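Local atomic coordinates of EAL/GGDEF domain protein (Methylococcus capsulatus, PDB entry 3ICL), a protein that is of unknown function but belongs to the GGDEF domain family, with an alpha/beta fold in which helices pack on both sides of a mixed central sheet. Residues A[32-38]-A[80-86]; A[59-64]-A[105-110]; A[64-69]-A[98-102]; A[141-145]-A[157-161]. The protein carries 1 engineered substitution. One frame throughout, in Å; residues are numbered along the deposited sequence.

Contact 1: A[32-38]-A[80-86]. Engineered in segment 80-86: Lys81 (natural residue Glu). With SO4 (sulfate ion), chain C.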
loop_
_atom_site.group_PDB
_atom_site.type_symbol
_atom_site.label_atom_id
_atom_site.label_comp_id
_atom_site.label_asym_id
_atom_site.label_seq_id
_atom_site.Cartn_x
_atom_site.Cartn_y
_atom_site.Cartn_z
ATOM N N VAL A 32 1.425 -11.694 -0.672
ATOM C CA VAL A 32 0.949 -10.735 -1.652
ATOM C C VAL A 32 1.443 -9.359 -1.247
ATOM O O VAL A 32 1.419 -8.996 -0.069
ATOM C CB VAL A 32 -0.585 -10.718 -1.749
ATOM C CG1 VAL A 32 -1.026 -9.672 -2.777
ATOM C CG2 VAL A 32 -1.092 -12.096 -2.142
ATOM N N LEU A 33 1.892 -8.601 -2.237
ATOM C CA LEU A 33 2.417 -7.269 -2.004
ATOM C C LEU A 33 1.569 -6.228 -2.723
ATOM O O LEU A 33 1.281 -6.359 -3.914
ATOM C CB LEU A 33 3.851 -7.206 -2.523
ATOM C CG LEU A 33 4.895 -6.347 -1.820
ATOM C CD1 LEU A 33 4.998 -6.717 -0.343
ATOM C CD2 LEU A 33 6.223 -6.577 -2.517
ATOM N N LEU A 34 1.143 -5.211 -1.984
ATOM C CA LEU A 34 0.373 -4.118 -2.560
ATOM C C LEU A 34 1.267 -2.890 -2.473
ATOM O O LEU A 34 1.920 -2.665 -1.458
ATOM C CB LEU A 34 -0.928 -3.876 -1.779
ATOM C CG LEU A 34 -2.162 -4.713 -2.153
ATOM C CD1 LEU A 34 -1.837 -6.191 -2.087
ATOM C CD2 LEU A 34 -3.310 -4.369 -1.217
ATOM N N PHE A 35 1.316 -2.116 -3.550
ATOM C CA PHE A 35 2.119 -0.902 -3.594
ATOM C C PHE A 35 1.093 0.200 -3.834
ATOM O O PHE A 35 0.517 0.295 -4.915
ATOM C CB PHE A 35 3.124 -0.973 -4.753
ATOM C CG PHE A 35 4.473 -0.372 -4.437
ATOM C CD1 PHE A 35 4.587 0.955 -4.026
ATOM C CD2 PHE A 35 5.635 -1.130 -4.584
ATOM C CE1 PHE A 35 5.842 1.523 -3.767
ATOM C CE2 PHE A 35 6.898 -0.572 -4.329
ATOM C CZ PHE A 35 7.000 0.755 -3.921
ATOM N N LEU A 36 0.861 1.020 -2.818
ATOM C CA LEU A 36 -0.134 2.079 -2.900
ATOM C C LEU A 36 0.465 3.455 -3.126
ATOM O O LEU A 36 1.488 3.812 -2.544
ATOM C CB LEU A 36 -0.976 2.069 -1.625
ATOM C CG LEU A 36 -2.154 3.031 -1.479
ATOM C CD1 LEU A 36 -3.136 2.438 -0.474
ATOM C CD2 LEU A 36 -1.674 4.396 -1.029
ATOM N N ASP A 37 -0.199 4.232 -3.973
ATOM C CA ASP A 37 0.259 5.572 -4.302
ATOM C C ASP A 37 -0.844 6.567 -3.986
ATOM O O ASP A 37 -1.999 6.361 -4.367
ATOM C CB ASP A 37 0.574 5.648 -5.798
ATOM C CG ASP A 37 1.240 6.942 -6.200
ATOM O OD1 ASP A 37 1.202 7.922 -5.423
ATOM O OD2 ASP A 37 1.799 6.980 -7.315
ATOM N N VAL A 38 -0.499 7.626 -3.262
ATOM C CA VAL A 38 -1.475 8.669 -2.983
ATOM C C VAL A 38 -1.227 9.584 -4.170
ATOM O O VAL A 38 -0.343 10.444 -4.146
ATOM C CB VAL A 38 -1.194 9.397 -1.659
ATOM C CG1 VAL A 38 -2.223 10.495 -1.441
ATOM C CG2 VAL A 38 -1.256 8.403 -0.507
ATOM N N ASP A 80 5.266 9.554 -0.620
ATOM C CA ASP A 80 3.826 9.342 -0.604
ATOM C C ASP A 80 3.309 7.991 -1.104
ATOM O O ASP A 80 2.173 7.894 -1.562
ATOM C CB ASP A 80 3.131 10.477 -1.368
ATOM C CG ASP A 80 3.542 10.543 -2.822
ATOM O OD1 ASP A 80 4.400 9.739 -3.243
ATOM O OD2 ASP A 80 3.007 11.406 -3.549
ATOM N N LYS A 81 4.136 6.952 -1.015
ATOM C CA LYS A 81 3.719 5.611 -1.414
ATOM C C LYS A 81 3.803 4.719 -0.181
ATOM O O LYS A 81 4.476 5.054 0.794
ATOM C CB LYS A 81 4.619 5.045 -2.513
ATOM C CG LYS A 81 4.138 5.293 -3.936
ATOM C CD LYS A 81 4.343 6.732 -4.377
ATOM C CE LYS A 81 5.818 7.058 -4.527
ATOM N NZ LYS A 81 6.014 8.454 -4.990
ATOM N N PHE A 82 3.104 3.594 -0.221
ATOM C CA PHE A 82 3.104 2.650 0.890
ATOM C C PHE A 82 3.248 1.228 0.353
ATOM O O PHE A 82 2.600 0.862 -0.632
ATOM C CB PHE A 82 1.792 2.754 1.678
ATOM C CG PHE A 82 1.605 4.063 2.393
ATOM C CD1 PHE A 82 2.111 4.251 3.674
ATOM C CD2 PHE A 82 0.925 5.113 1.783
ATOM C CE1 PHE A 82 1.942 5.465 4.339
ATOM C CE2 PHE A 82 0.751 6.331 2.443
ATOM C CZ PHE A 82 1.262 6.505 3.720
ATOM N N THR A 83 4.113 0.439 0.978
ATOM C CA THR A 83 4.277 -0.952 0.572
ATOM C C THR A 83 3.519 -1.759 1.608
ATOM O O THR A 83 3.764 -1.645 2.808
ATOM C CB THR A 83 5.743 -1.404 0.553
ATOM O OG1 THR A 83 6.367 -1.048 1.788
ATOM C CG2 THR A 83 6.481 -0.757 -0.626
ATOM N N ILE A 84 2.588 -2.566 1.130
ATOM C CA ILE A 84 1.743 -3.367 1.995
ATOM C C ILE A 84 1.996 -4.859 1.813
ATOM O O ILE A 84 1.824 -5.404 0.725
ATOM C CB ILE A 84 0.270 -3.028 1.691
ATOM C CG1 ILE A 84 0.045 -1.542 1.984
ATOM C CG2 ILE A 84 -0.664 -3.929 2.480
ATOM C CD1 ILE A 84 -1.086 -0.914 1.197
ATOM N N LEU A 85 2.407 -5.511 2.890
ATOM C CA LEU A 85 2.683 -6.940 2.870
ATOM C C LEU A 85 1.537 -7.741 3.465
ATOM O O LEU A 85 1.166 -7.540 4.620
ATOM C CB LEU A 85 3.966 -7.235 3.658
ATOM C CG LEU A 85 4.226 -8.671 4.127
ATOM C CD1 LEU A 85 4.255 -9.638 2.944
ATOM C CD2 LEU A 85 5.552 -8.706 4.881
ATOM N N LEU A 86 0.968 -8.637 2.664
ATOM C CA LEU A 86 -0.101 -9.503 3.138
ATOM C C LEU A 86 0.593 -10.822 3.477
ATOM O O LEU A 86 0.985 -11.587 2.598
ATOM C CB LEU A 86 -1.168 -9.693 2.055
ATOM C CG LEU A 86 -1.812 -8.389 1.566
ATOM C CD1 LEU A 86 -2.969 -8.725 0.650
ATOM C CD2 LEU A 86 -2.305 -7.550 2.744
HETATM S S SO4 C . 4.870 9.513 -8.111
HETATM O O1 SO4 C . 5.728 8.376 -7.727
HETATM O O2 SO4 C . 5.150 10.656 -7.218
HETATM O O3 SO4 C . 5.156 9.894 -9.509
HETATM O O4 SO4 C . 3.449 9.130 -7.981
#
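Leu34 and Ile84 face each other across an antiparallel strand pair, their CB atoms 3.8 Å apart. Their backbones exchange two hydrogen bonds, Ile84 N reaching Leu34 O at 2.7 Å, and Leu36 pairs with Phe82 in the same way; at the far end Val32 and Leu86 share one firm and one weak bond. On the Leu34 face the packing is dense and apolar: Leu34 CD1 touches Leu86 CD1, and Leu36 CD2 meets the edge of the Phe82 ring at CD2, 3.9 Å away. On the other face Thr83 CG2 makes a CH-pi contact, 3.8 Å from the centroid of Phe35, while Thr83 OG1 bonds Arg10 and Ala75. The part nearer solvent begins at Asp80 and the engineered Lys81, within the GGDEF signature, here GGDKF. Twice bent (chi2 74°, chi3 68°), the Lys81 chain passes Asp37 OD1 with CD at 3.5 Å. Its NZ forms a salt bridge to Asp80 OD1 at 2.7 Å and bonds O1 of a sulfate ion at 2.8 Å. Strand 121-127 flanks strand 32-38 and strand 73-77 flanks strand 81-86; helices 10-23 and 135-152 cover the Leu33 and Phe35 face, helices 50-67 and 96-106 the Leu34 face.

Contact 2: A[59-64]-A[105-110]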
loop_
_atom_site.group_PDB
_atom_site.type_symbol
_atom_site.label_atom_id
_atom_site.label_comp_id
_atom_site.label_asym_id
_atom_site.label_seq_id
_atom_site.Cartn_x
_atom_site.Cartn_y
_atom_site.Cartn_z
ATOM N N ALA A 59 -2.604 9.748 8.802
ATOM C CA ALA A 59 -3.997 9.314 8.847
ATOM C C ALA A 59 -4.239 8.256 7.770
ATOM O O ALA A 59 -5.079 7.376 7.931
ATOM C CB ALA A 59 -4.930 10.507 8.635
ATOM N N THR A 60 -3.503 8.354 6.669
ATOM C CA THR A 60 -3.638 7.395 5.571
ATOM C C THR A 60 -3.027 6.057 5.987
ATOM O O THR A 60 -3.589 4.994 5.732
ATOM C CB THR A 60 -2.931 7.914 4.298
ATOM O OG1 THR A 60 -3.557 9.129 3.868
ATOM C CG2 THR A 60 -3.015 6.886 3.178
ATOM N N ALA A 61 -1.875 6.127 6.643
ATOM C CA ALA A 61 -1.174 4.944 7.114
ATOM C C ALA A 61 -2.015 4.156 8.109
ATOM O O ALA A 61 -2.006 2.924 8.108
ATOM C CB ALA A 61 0.140 5.351 7.763
ATOM N N GLU A 62 -2.736 4.867 8.970
ATOM C CA GLU A 62 -3.571 4.210 9.966
ATOM C C GLU A 62 -4.801 3.577 9.338
ATOM O O GLU A 62 -5.195 2.476 9.722
ATOM C CB GLU A 62 -3.976 5.211 11.055
ATOM C CG GLU A 62 -2.773 5.827 11.751
ATOM C CD GLU A 62 -3.140 6.978 12.669
ATOM O OE1 GLU A 62 -4.123 7.690 12.371
ATOM O OE2 GLU A 62 -2.430 7.184 13.677
ATOM N N ARG A 63 -5.410 4.259 8.371
ATOM C CA ARG A 63 -6.587 3.704 7.714
ATOM C C ARG A 63 -6.197 2.464 6.923
ATOM O O ARG A 63 -6.986 1.536 6.783
ATOM C CB ARG A 63 -7.236 4.730 6.783
ATOM C CG ARG A 63 -7.904 5.879 7.521
ATOM C CD ARG A 63 -8.780 6.703 6.601
ATOM N NE ARG A 63 -9.283 7.891 7.278
ATOM C CZ ARG A 63 -10.028 8.823 6.694
ATOM N NH1 ARG A 63 -10.366 8.701 5.419
ATOM N NH2 ARG A 63 -10.416 9.889 7.378
ATOM N N ILE A 64 -4.975 2.451 6.400
ATOM C CA ILE A 64 -4.515 1.294 5.652
ATOM C C ILE A 64 -4.405 0.112 6.609
ATOM O O ILE A 64 -4.837 -0.996 6.296
ATOM C CB ILE A 64 -3.150 1.557 4.994
ATOM C CG1 ILE A 64 -3.309 2.600 3.884
ATOM C CG2 ILE A 64 -2.589 0.260 4.434
ATOM C CD1 ILE A 64 -2.006 2.995 3.194
ATOM N N GLY A 105 -11.736 2.550 2.669
ATOM C CA GLY A 105 -11.352 3.383 3.795
ATOM C C GLY A 105 -10.750 4.710 3.364
ATOM O O GLY A 105 -11.033 5.744 3.970
ATOM N N LEU A 106 -9.931 4.690 2.313
ATOM C CA LEU A 106 -9.286 5.906 1.828
ATOM C C LEU A 106 -10.171 6.808 0.972
ATOM O O LEU A 106 -9.777 7.926 0.638
ATOM C CB LEU A 106 -8.010 5.562 1.052
ATOM C CG LEU A 106 -6.951 4.760 1.821
ATOM C CD1 LEU A 106 -5.690 4.610 0.968
ATOM C CD2 LEU A 106 -6.629 5.456 3.131
ATOM N N ALA A 107 -11.353 6.325 0.604
ATOM C CA ALA A 107 -12.281 7.126 -0.189
ATOM C C ALA A 107 -13.028 8.072 0.749
ATOM O O ALA A 107 -13.674 9.019 0.305
ATOM C CB ALA A 107 -13.269 6.230 -0.915
ATOM N N GLN A 108 -12.948 7.801 2.048
ATOM C CA GLN A 108 -13.605 8.651 3.038
ATOM C C GLN A 108 -12.800 9.937 3.162
ATOM O O GLN A 108 -11.576 9.923 3.051
ATOM C CB GLN A 108 -13.666 7.948 4.394
ATOM C CG GLN A 108 -14.494 6.677 4.401
ATOM C CD GLN A 108 -14.312 5.884 5.679
ATOM O OE1 GLN A 108 -13.194 5.500 6.025
ATOM N NE2 GLN A 108 -15.409 5.636 6.388
ATOM N N PRO A 109 -13.475 11.073 3.388
ATOM C CA PRO A 109 -12.736 12.335 3.514
ATOM C C PRO A 109 -11.800 12.403 4.719
ATOM O O PRO A 109 -11.979 11.692 5.705
ATOM C CB PRO A 109 -13.849 13.382 3.598
ATOM C CG PRO A 109 -14.976 12.742 2.822
ATOM C CD PRO A 109 -14.927 11.318 3.318
ATOM N N PHE A 110 -10.783 13.251 4.606
ATOM C CA PHE A 110 -9.822 13.490 5.676
ATOM C C PHE A 110 -10.098 14.940 6.047
ATOM O O PHE A 110 -9.795 15.850 5.278
ATOM C CB PHE A 110 -8.390 13.354 5.159
ATOM C CG PHE A 110 -7.971 11.936 4.890
ATOM C CD1 PHE A 110 -7.457 11.142 5.913
ATOM C CD2 PHE A 110 -8.087 11.395 3.615
ATOM C CE1 PHE A 110 -7.061 9.827 5.667
ATOM C CE2 PHE A 110 -7.692 10.077 3.359
ATOM C CZ PHE A 110 -7.179 9.296 4.387
#
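Arg63 and Phe110 form a cation-pi stack at the rim of the fold, where helix 50-67 meets the chain leaving helix 96-106. The guanidinium lies flat on the ring, its plane 11° from that of the phenyl group and the two centres 3.7 Å apart. NH1 stands over the middle of the ring, while Phe110 CE1 sits under the centre of the guanidinium, 3.3 Å from Arg63 CZ. The arginine chain is extended from CG to NE, which carries the charged end clear of its own helix. In its own plane the group grips backbone carbonyls: Arg63 NH2 bonds Pro109 O at 2.9 Å in a nearly straight hydrogen bond (166°), and Arg63 NH1 reaches Gln108 O, also at 2.9 Å, from well above that carbonyl's plane. NH1 also makes a weak bond to Gly105 O. In this GGDEF domain the segment so held links helix 96-106 to the small hairpin of strands 110-112 and 115-117, and Phe110 pairs with Ile117 there. Stack and in-plane bonds together fix the rotation of the guanidinium. Toward the sheet, Leu106 CD2 fits between Arg63 CB and Thr60 CG2, 3.8 Å from the former. Ala59 CB approaches Phe110 CE1 at 3.7 Å. Thr60 OG1 also lies near the ring, but is bonded to Leu56 O within its helix.

Contact 3: A[64-69]-A[98-102]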
loop_
_atom_site.group_PDB
_atom_site.type_symbol
_atom_site.label_atom_id
_atom_site.label_comp_id
_atom_site.label_asym_id
_atom_site.label_seq_id
_atom_site.Cartn_x
_atom_site.Cartn_y
_atom_site.Cartn_z
ATOM N N ILE A 64 -4.975 2.451 6.400
ATOM C CA ILE A 64 -4.515 1.294 5.652
ATOM C C ILE A 64 -4.405 0.112 6.609
ATOM O O ILE A 64 -4.837 -0.996 6.296
ATOM C CB ILE A 64 -3.150 1.557 4.994
ATOM C CG1 ILE A 64 -3.309 2.600 3.884
ATOM C CG2 ILE A 64 -2.589 0.260 4.434
ATOM C CD1 ILE A 64 -2.006 2.995 3.194
ATOM N N ARG A 65 -3.841 0.355 7.788
ATOM C CA ARG A 65 -3.697 -0.714 8.771
ATOM C C ARG A 65 -5.050 -1.279 9.212
ATOM O O ARG A 65 -5.164 -2.467 9.511
ATOM C CB ARG A 65 -2.910 -0.213 9.987
ATOM C CG ARG A 65 -1.485 0.204 9.660
ATOM C CD ARG A 65 -0.626 0.388 10.905
ATOM N NE ARG A 65 -1.081 1.494 11.743
ATOM C CZ ARG A 65 -0.384 1.998 12.756
ATOM N NH1 ARG A 65 0.808 1.500 13.061
ATOM N NH2 ARG A 65 -0.880 3.002 13.468
ATOM N N THR A 66 -6.082 -0.440 9.247
ATOM C CA THR A 66 -7.404 -0.917 9.663
ATOM C C THR A 66 -8.017 -1.793 8.583
ATOM O O THR A 66 -8.922 -2.585 8.855
ATOM C CB THR A 66 -8.405 0.235 9.915
ATOM O OG1 THR A 66 -8.772 0.831 8.664
ATOM C CG2 THR A 66 -7.800 1.288 10.813
ATOM N N ALA A 67 -7.519 -1.654 7.356
ATOM C CA ALA A 67 -8.057 -2.416 6.234
ATOM C C ALA A 67 -7.308 -3.697 5.912
ATOM O O ALA A 67 -7.781 -4.502 5.120
ATOM C CB ALA A 67 -8.136 -1.523 4.993
ATOM N N VAL A 68 -6.137 -3.894 6.509
ATOM C CA VAL A 68 -5.381 -5.122 6.271
ATOM C C VAL A 68 -5.669 -6.084 7.422
ATOM O O VAL A 68 -6.568 -5.829 8.219
ATOM C CB VAL A 68 -3.853 -4.851 6.163
ATOM C CG1 VAL A 68 -3.579 -3.977 4.944
ATOM C CG2 VAL A 68 -3.327 -4.169 7.425
ATOM N N ARG A 69 -4.937 -7.195 7.506
ATOM C CA ARG A 69 -5.168 -8.149 8.589
ATOM C C ARG A 69 -4.086 -8.055 9.658
ATOM O O ARG A 69 -2.958 -7.649 9.383
ATOM C CB ARG A 69 -5.215 -9.595 8.066
ATOM C CG ARG A 69 -6.336 -9.907 7.065
ATOM C CD ARG A 69 -5.941 -9.492 5.656
ATOM N NE ARG A 69 -4.599 -9.965 5.335
ATOM C CZ ARG A 69 -4.279 -11.239 5.136
ATOM N NH1 ARG A 69 -5.211 -12.178 5.213
ATOM N NH2 ARG A 69 -3.020 -11.574 4.888
ATOM N N VAL A 98 -8.427 -7.117 -0.060
ATOM C CA VAL A 98 -7.735 -6.211 0.853
ATOM C C VAL A 98 -7.595 -4.861 0.154
ATOM O O VAL A 98 -7.812 -3.820 0.758
ATOM C CB VAL A 98 -6.340 -6.758 1.256
ATOM C CG1 VAL A 98 -5.597 -5.729 2.088
ATOM C CG2 VAL A 98 -6.496 -8.036 2.055
ATOM N N ALA A 99 -7.255 -4.882 -1.131
ATOM C CA ALA A 99 -7.126 -3.661 -1.903
ATOM C C ALA A 99 -8.471 -2.914 -1.933
ATOM O O ALA A 99 -8.512 -1.682 -1.892
ATOM C CB ALA A 99 -6.685 -3.997 -3.327
ATOM N N GLN A 100 -9.569 -3.661 -2.016
ATOM C CA GLN A 100 -10.891 -3.047 -2.046
ATOM C C GLN A 100 -11.242 -2.407 -0.702
ATOM O O GLN A 100 -11.861 -1.341 -0.654
ATOM C CB GLN A 100 -11.943 -4.088 -2.436
ATOM C CG GLN A 100 -11.922 -4.397 -3.928
ATOM C CD GLN A 100 -12.700 -5.641 -4.291
ATOM O OE1 GLN A 100 -13.531 -6.121 -3.519
ATOM N NE2 GLN A 100 -12.443 -6.165 -5.479
ATOM N N LYS A 101 -10.828 -3.047 0.385
ATOM C CA LYS A 101 -11.103 -2.526 1.722
ATOM C C LYS A 101 -10.273 -1.263 1.972
ATOM O O LYS A 101 -10.712 -0.341 2.670
ATOM C CB LYS A 101 -10.789 -3.594 2.776
ATOM C CG LYS A 101 -11.222 -3.227 4.184
ATOM C CD LYS A 101 -11.098 -4.413 5.130
ATOM C CE LYS A 101 -11.684 -4.092 6.496
ATOM N NZ LYS A 101 -11.661 -5.274 7.400
ATOM N N ILE A 102 -9.107 -1.212 1.461
ATOM C CA ILE A 102 -8.269 -0.026 1.586
ATOM C C ILE A 102 -8.919 1.102 0.800
ATOM O O ILE A 102 -9.052 2.222 1.298
ATOM C CB ILE A 102 -6.839 -0.250 1.027
ATOM C CG1 ILE A 102 -6.075 -1.283 1.866
ATOM C CG2 ILE A 102 -6.050 1.059 1.097
ATOM C CD1 ILE A 102 -4.795 -1.763 1.278
#
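Ala67 CB packs against the side of helix 96-106, 3.6 Å from Lys101 CG and 3.8 Å from Ile102 CG1. This is helix-to-helix packing in the alpha/beta fold of the GGDEF domain: the last turn of helix 50-67 and the chain following it lie beside helix 96-106 on the same face of the central sheet. A methyl group is all that Ala67 brings, and the backbones come close here, its CA 5.2 Å from that of Ile102. Deeper in, Ile64 CG1 touches Ile102 CG2 at 4.2 Å. Beyond the helix end Val68 CG1 meets Val98 CG1 at 3.9 Å, the two valines crossing at a slant. With chi1 at 174°, Val98 sends CG1 toward Val68 and Ala67 and CG2 toward Arg69, whose CD it touches. No hydrogen bond links the two segments, so shape and apolar surface carry the contact.

The next shell sets these groups in place. Strands 32-38 and 81-86 form the floor: Ile64 and Ile102 both rest on Leu36 and Ile84, Val68 on Ile84, and Val98 on Leu86. The chain of Arg69 bends twice past Val98, and its far end is secured by a salt bridge from NE to Asp72 and a hydrogen bond from NH2 to Gly88 O. On the exposed side the extended Lys101 chain runs along the end of helix 50-67, its CD lying 3.3 Å from Ala67 O and its CE 3.9 Å from Thr66 O.

Contact 4: A[141-145]-A[157-161]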
loop_
_atom_site.group_PDB
_atom_site.type_symbol
_atom_site.label_atom_id
_atom_site.label_comp_id
_atom_site.label_asym_id
_atom_site.label_seq_id
_atom_site.Cartn_x
_atom_site.Cartn_y
_atom_site.Cartn_z
ATOM N N ASN A 141 7.567 -5.404 -9.340
ATOM C CA ASN A 141 6.424 -5.779 -10.161
ATOM C C ASN A 141 5.136 -5.142 -9.626
ATOM O O ASN A 141 4.290 -4.702 -10.403
ATOM C CB ASN A 141 6.313 -7.309 -10.241
ATOM C CG ASN A 141 7.377 -7.924 -11.142
ATOM O OD1 ASN A 141 7.590 -9.137 -11.134
ATOM N ND2 ASN A 141 8.046 -7.087 -11.930
ATOM N N ALA A 142 4.985 -5.075 -8.306
ATOM C CA ALA A 142 3.792 -4.437 -7.742
ATOM C C ALA A 142 3.865 -2.943 -8.072
ATOM O O ALA A 142 2.850 -2.294 -8.332
ATOM C CB ALA A 142 3.745 -4.636 -6.224
ATOM N N ASP A 143 5.084 -2.408 -8.068
ATOM C CA ASP A 143 5.310 -0.997 -8.361
ATOM C C ASP A 143 4.910 -0.705 -9.805
ATOM O O ASP A 143 4.242 0.293 -10.090
ATOM C CB ASP A 143 6.788 -0.652 -8.123
ATOM C CG ASP A 143 7.022 0.841 -7.936
ATOM O OD1 ASP A 143 6.167 1.510 -7.313
ATOM O OD2 ASP A 143 8.066 1.341 -8.399
ATOM N N THR A 144 5.308 -1.586 -10.716
ATOM C CA THR A 144 4.976 -1.418 -12.125
ATOM C C THR A 144 3.464 -1.483 -12.324
ATOM O O THR A 144 2.896 -0.688 -13.076
ATOM C CB THR A 144 5.646 -2.506 -12.989
ATOM O OG1 THR A 144 7.071 -2.375 -12.899
ATOM C CG2 THR A 144 5.219 -2.372 -14.442
ATOM N N ALA A 145 2.809 -2.430 -11.657
ATOM C CA ALA A 145 1.358 -2.562 -11.770
ATOM C C ALA A 145 0.698 -1.287 -11.241
ATOM O O ALA A 145 -0.294 -0.809 -11.789
ATOM C CB ALA A 145 0.881 -3.767 -10.973
ATOM N N TYR A 157 -7.084 -0.421 -8.679
ATOM C CA TYR A 157 -6.013 -1.350 -8.399
ATOM C C TYR A 157 -5.898 -2.297 -9.578
ATOM O O TYR A 157 -6.827 -2.435 -10.371
ATOM C CB TYR A 157 -6.283 -2.137 -7.105
ATOM C CG TYR A 157 -7.359 -3.215 -7.178
ATOM C CD1 TYR A 157 -7.103 -4.459 -7.764
ATOM C CD2 TYR A 157 -8.621 -3.005 -6.619
ATOM C CE1 TYR A 157 -8.077 -5.467 -7.782
ATOM C CE2 TYR A 157 -9.599 -4.003 -6.635
ATOM C CZ TYR A 157 -9.319 -5.229 -7.214
ATOM O OH TYR A 157 -10.283 -6.214 -7.208
ATOM N N GLN A 158 -4.738 -2.920 -9.716
ATOM C CA GLN A 158 -4.551 -3.893 -10.774
ATOM C C GLN A 158 -3.372 -4.792 -10.453
ATOM O O GLN A 158 -2.412 -4.377 -9.791
ATOM C CB GLN A 158 -4.368 -3.203 -12.130
ATOM C CG GLN A 158 -3.019 -2.604 -12.396
ATOM C CD GLN A 158 -2.908 -2.122 -13.831
ATOM O OE1 GLN A 158 -3.646 -1.233 -14.255
ATOM N NE2 GLN A 158 -1.993 -2.715 -14.588
ATOM N N PHE A 159 -3.467 -6.041 -10.891
ATOM C CA PHE A 159 -2.409 -7.016 -10.658
ATOM C C PHE A 159 -1.341 -6.886 -11.727
ATOM O O PHE A 159 -1.628 -6.480 -12.849
ATOM C CB PHE A 159 -2.949 -8.444 -10.716
ATOM C CG PHE A 159 -3.810 -8.824 -9.555
ATOM C CD1 PHE A 159 -5.168 -8.531 -9.548
ATOM C CD2 PHE A 159 -3.266 -9.522 -8.476
ATOM C CE1 PHE A 159 -5.980 -8.931 -8.486
ATOM C CE2 PHE A 159 -4.068 -9.926 -7.409
ATOM C CZ PHE A 159 -5.429 -9.630 -7.416
ATOM N N PHE A 160 -0.112 -7.240 -11.376
ATOM C CA PHE A 160 0.980 -7.202 -12.329
ATOM C C PHE A 160 0.690 -8.245 -13.410
ATOM O O PHE A 160 0.180 -9.324 -13.109
ATOM C CB PHE A 160 2.301 -7.540 -11.627
ATOM C CG PHE A 160 3.476 -7.656 -12.566
ATOM C CD1 PHE A 160 3.997 -8.906 -12.899
ATOM C CD2 PHE A 160 4.038 -6.523 -13.139
ATOM C CE1 PHE A 160 5.060 -9.023 -13.791
ATOM C CE2 PHE A 160 5.099 -6.627 -14.033
ATOM C CZ PHE A 160 5.613 -7.883 -14.360
ATOM N N SER A 161 1.000 -7.919 -14.663
ATOM C CA SER A 161 0.788 -8.852 -15.770
ATOM C C SER A 161 2.121 -9.209 -16.424
ATOM O O SER A 161 2.743 -8.368 -17.075
ATOM C CB SER A 161 -0.138 -8.241 -16.822
ATOM O OG SER A 161 -1.436 -8.039 -16.294
#
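The amide of Asn141 lies flat over one face of the Phe160 ring, the two planes only 5° apart, with Asn141 CG centred 3.6 Å above the ring. Asn141 CB shares that face in a CH-pi contact, 3.7 Å from the ring centroid. At the edge, near the ring plane, Thr144 CG2 comes to within 4.3 Å of Phe160 CE2. The ring reaches the helix because Phe160 CG is anti to the backbone N (chi1 174°), which turns the side chain from the end of the strand toward Asn141. The backbone of the helix takes part as well, with Asn141 O 3.3 Å from Phe160 CD2; this oxygen also accepts the helical bond from Ala145 N.

One turn further along, Ala145 CB is pressed against the backbone, 3.6 Å from Phe160 N. Beside it Gln158 CG sits 3.3 Å from Ala145 O, and the rest of the glutamine side chain continues along helix 135-152 to His148, Ala149 and Arg152. The contact thus closes the beta-alpha-beta unit of strand 121-127, helix 135-152 and the edge strand 156-159, which lies parallel to 121-127. The backbone of Gln158 and Phe160 is hydrogen-bonded to Ile123 and Ile125 of that neighbouring strand. Across the contact itself there is no hydrogen bond, so what joins 141-145 to 157-161 is amide-on-ring stacking and van der Waals packing.

In the fold
Contact 1 is the buried core, near the centre of the chain, and joins two strands by backbone hydrogen bonds; the others bring helices to the framework it makes. Contacts 2 and 3 both join helices 50-67 and 96-106 and share Ile64, but differ in chemistry: apolar packing in 64-69/98-102, a charged stack with carbonyl bonds at the rim in 59-64/105-110. Both rest on contact 1, as where Leu36 CD1 meets Ile102 CG2 at 3.6 Å. Contact 4, a surface contact, lies beyond the chain's centre from contact 2, their centres about 21 Å apart. It touches contact 1 through Phe35 and contact 3 through Gln100 and Tyr157.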